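Local coordinates for protein cyclopenase asqI (Emericella nidulans, PDB 5YY3) that catalyses the zinc-dependent conversion of 4'-methoxycyclopenin into 4'-methoxyviridicatin, with release of methyl isocyanate, in aspoquinolone biosynthesis, at residues A[442-450]-A[641-649]. Sequence-based numbering, arbitrary orientation.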
# COMPACT_ATOMS: atom_id res chain seq x y z
N GLY A 442 11.68 -25.99 16.12
CA GLY A 442 10.42 -25.35 15.76
C GLY A 442 10.60 -24.00 15.10
O GLY A 442 9.65 -23.24 14.99
N HIS A 443 11.82 -23.68 14.67
CA HIS A 443 12.06 -22.45 13.92
C HIS A 443 12.75 -22.82 12.62
O HIS A 443 13.96 -23.12 12.61
CB HIS A 443 12.89 -21.43 14.72
CG HIS A 443 12.23 -21.00 16.00
ND1 HIS A 443 11.68 -19.74 16.17
CD2 HIS A 443 12.01 -21.67 17.16
CE1 HIS A 443 11.14 -19.66 17.37
NE2 HIS A 443 11.33 -20.81 18.00
N ILE A 444 11.99 -22.82 11.53
CA ILE A 444 12.53 -23.22 10.24
C ILE A 444 12.41 -22.10 9.20
O ILE A 444 11.81 -21.04 9.44
CB ILE A 444 11.83 -24.51 9.75
CG1 ILE A 444 10.33 -24.29 9.57
CG2 ILE A 444 12.08 -25.66 10.75
CD1 ILE A 444 9.58 -25.56 9.11
N THR A 445 13.00 -22.32 8.03
CA THR A 445 13.33 -21.22 7.14
C THR A 445 13.05 -21.46 5.64
O THR A 445 13.40 -22.49 5.07
CB THR A 445 14.81 -20.86 7.30
OG1 THR A 445 15.09 -20.73 8.69
CG2 THR A 445 15.14 -19.55 6.61
N THR A 446 12.41 -20.48 5.02
CA THR A 446 12.23 -20.46 3.58
C THR A 446 13.04 -19.31 3.01
O THR A 446 13.47 -18.41 3.75
CB THR A 446 10.78 -20.28 3.20
OG1 THR A 446 10.35 -18.98 3.64
CG2 THR A 446 9.91 -21.36 3.87
N PHE A 447 13.26 -19.32 1.71
CA PHE A 447 13.94 -18.22 1.05
C PHE A 447 13.31 -17.94 -0.31
O PHE A 447 12.72 -18.82 -0.94
CB PHE A 447 15.44 -18.50 0.92
CG PHE A 447 15.77 -19.85 0.32
CD1 PHE A 447 15.81 -20.03 -1.05
CD2 PHE A 447 16.08 -20.92 1.14
CE1 PHE A 447 16.14 -21.27 -1.61
CE2 PHE A 447 16.41 -22.16 0.60
CZ PHE A 447 16.43 -22.33 -0.78
N LEU A 448 13.43 -16.69 -0.74
CA LEU A 448 12.98 -16.28 -2.05
C LEU A 448 14.22 -15.88 -2.83
O LEU A 448 14.85 -14.89 -2.51
CB LEU A 448 11.97 -15.13 -1.96
CG LEU A 448 10.67 -15.62 -1.31
CD1 LEU A 448 10.00 -14.57 -0.44
CD2 LEU A 448 9.68 -16.15 -2.35
N GLY A 449 14.59 -16.68 -3.82
CA GLY A 449 15.68 -16.34 -4.71
C GLY A 449 15.13 -15.85 -6.04
O GLY A 449 13.91 -15.72 -6.21
N PRO A 450 16.02 -15.57 -6.99
CA PRO A 450 15.65 -15.12 -8.33
C PRO A 450 14.83 -16.16 -9.10
O PRO A 450 15.07 -17.37 -8.99
CB PRO A 450 17.01 -14.89 -9.01
CG PRO A 450 17.99 -14.78 -7.88
CD PRO A 450 17.48 -15.67 -6.81
N PHE A 641 5.12 -24.55 15.60
CA PHE A 641 6.42 -24.18 15.08
C PHE A 641 6.24 -22.91 14.26
O PHE A 641 5.12 -22.50 13.99
CB PHE A 641 7.05 -25.29 14.23
CG PHE A 641 6.31 -25.56 12.93
CD1 PHE A 641 5.13 -26.29 12.93
CD2 PHE A 641 6.81 -25.11 11.72
CE1 PHE A 641 4.46 -26.55 11.75
CE2 PHE A 641 6.14 -25.38 10.54
CZ PHE A 641 4.97 -26.10 10.56
N LYS A 642 7.34 -22.30 13.86
CA LYS A 642 7.24 -21.07 13.11
C LYS A 642 8.05 -21.19 11.83
O LYS A 642 9.14 -21.77 11.80
CB LYS A 642 7.73 -19.88 13.95
CG LYS A 642 6.80 -19.50 15.11
CD LYS A 642 7.27 -18.20 15.78
CE LYS A 642 6.66 -18.00 17.16
NZ LYS A 642 6.96 -16.64 17.69
N ILE A 643 7.49 -20.64 10.76
CA ILE A 643 8.22 -20.50 9.51
C ILE A 643 8.62 -19.05 9.28
O ILE A 643 7.77 -18.15 9.34
CB ILE A 643 7.38 -21.01 8.32
CG1 ILE A 643 6.91 -22.43 8.62
CG2 ILE A 643 8.19 -20.97 7.05
CD1 ILE A 643 6.03 -23.00 7.55
N TYR A 644 9.91 -18.85 9.02
CA TYR A 644 10.52 -17.54 8.79
C TYR A 644 10.85 -17.34 7.32
O TYR A 644 11.51 -18.17 6.69
CB TYR A 644 11.81 -17.39 9.62
CG TYR A 644 11.61 -17.36 11.11
CD1 TYR A 644 11.28 -18.53 11.81
CD2 TYR A 644 11.76 -16.18 11.84
CE1 TYR A 644 11.09 -18.51 13.18
CE2 TYR A 644 11.57 -16.14 13.21
CZ TYR A 644 11.23 -17.31 13.88
OH TYR A 644 11.04 -17.29 15.24
N ARG A 645 10.40 -16.21 6.79
CA ARG A 645 10.64 -15.84 5.41
C ARG A 645 11.94 -15.06 5.28
O ARG A 645 12.27 -14.24 6.14
CB ARG A 645 9.47 -15.02 4.88
CG ARG A 645 9.53 -14.70 3.43
CD ARG A 645 8.21 -14.08 2.99
NE ARG A 645 8.09 -12.69 3.40
CZ ARG A 645 6.99 -12.17 3.94
NH1 ARG A 645 5.93 -12.95 4.17
NH2 ARG A 645 6.95 -10.88 4.26
N THR A 646 12.64 -15.30 4.17
CA THR A 646 13.98 -14.79 3.89
C THR A 646 14.09 -14.46 2.40
O THR A 646 13.37 -15.03 1.59
CB THR A 646 15.02 -15.86 4.33
OG1 THR A 646 15.48 -15.56 5.66
CG2 THR A 646 16.20 -15.97 3.39
N THR A 647 14.97 -13.53 2.04
CA THR A 647 15.28 -13.26 0.64
C THR A 647 16.73 -13.65 0.33
O THR A 647 17.64 -13.19 1.01
CB THR A 647 15.08 -11.78 0.31
OG1 THR A 647 13.75 -11.38 0.68
CG2 THR A 647 15.26 -11.55 -1.18
N LYS A 648 16.97 -14.47 -0.70
CA LYS A 648 18.35 -14.74 -1.11
C LYS A 648 18.61 -14.25 -2.52
O LYS A 648 18.23 -14.90 -3.50
CB LYS A 648 18.69 -16.23 -1.01
CG LYS A 648 18.64 -16.75 0.41
CD LYS A 648 19.54 -17.97 0.63
CE LYS A 648 19.21 -19.12 -0.31
NZ LYS A 648 19.69 -20.42 0.29
N PHE A 649 19.28 -13.09 -2.62
CA PHE A 649 19.57 -12.44 -3.88
C PHE A 649 20.54 -13.22 -4.77
O PHE A 649 21.56 -13.76 -4.31
CB PHE A 649 20.12 -11.03 -3.60
CG PHE A 649 19.10 -10.09 -3.00
CD1 PHE A 649 18.10 -9.53 -3.80
CD2 PHE A 649 19.12 -9.77 -1.65
CE1 PHE A 649 17.15 -8.69 -3.25
CE2 PHE A 649 18.18 -8.91 -1.11
CZ PHE A 649 17.20 -8.36 -1.91
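Strand 443-449 pairs in parallel with the end of strand 636-644 in the immunoglobulin-like domain of this hemocyanin-type fold, and the chain that follows, to Phe649, keeps running alongside. The pairing sets strand 443-449 between strand 461-475 and strand 636-644 within a mixed sheet. Backbone bonds alternate along the pair. Lys642 N donates to Gly442 O, and Ile444 N donates to Lys642 O (3.0 Å) almost straight. Tyr644 N and Thr446 N continue the ladder, to Ile444 O and Tyr644 O. Beyond Thr446 the ladder is less regular. Leu448 N still reaches Thr646 O, but at an N-H...O angle of only 138°, and Lys648 N meets Leu448 O from above the carbonyl plane.

His443 and Tyr644 lie on the same sheet face. Their rings meet at their edges, neither lying over the other's face, and His443 ND1 and Tyr644 OH share a hydrogen bond of 2.7 Å. On the other face, Ile444 CD1 packs 3.7 Å from Phe641 CE2. Next along, the methyls Thr446 CG2 and Ile643 CG2 touch at 3.6 Å, while Thr446 OG1 is bonded to Val565 O. Leu448 CD1 rests on the aliphatic part of Arg645, whose guanidinium forms a salt bridge with Asp165 of the second subunit. The contact thus also borders the subunit interface.

Lys648 bends at chi3 (-57°) and folds back over one face of the Phe447 ring. CE makes a CH-pi contact, and NZ a cation-pi contact, 3.7 Å from the Phe447 ring centroid and 10° off its normal.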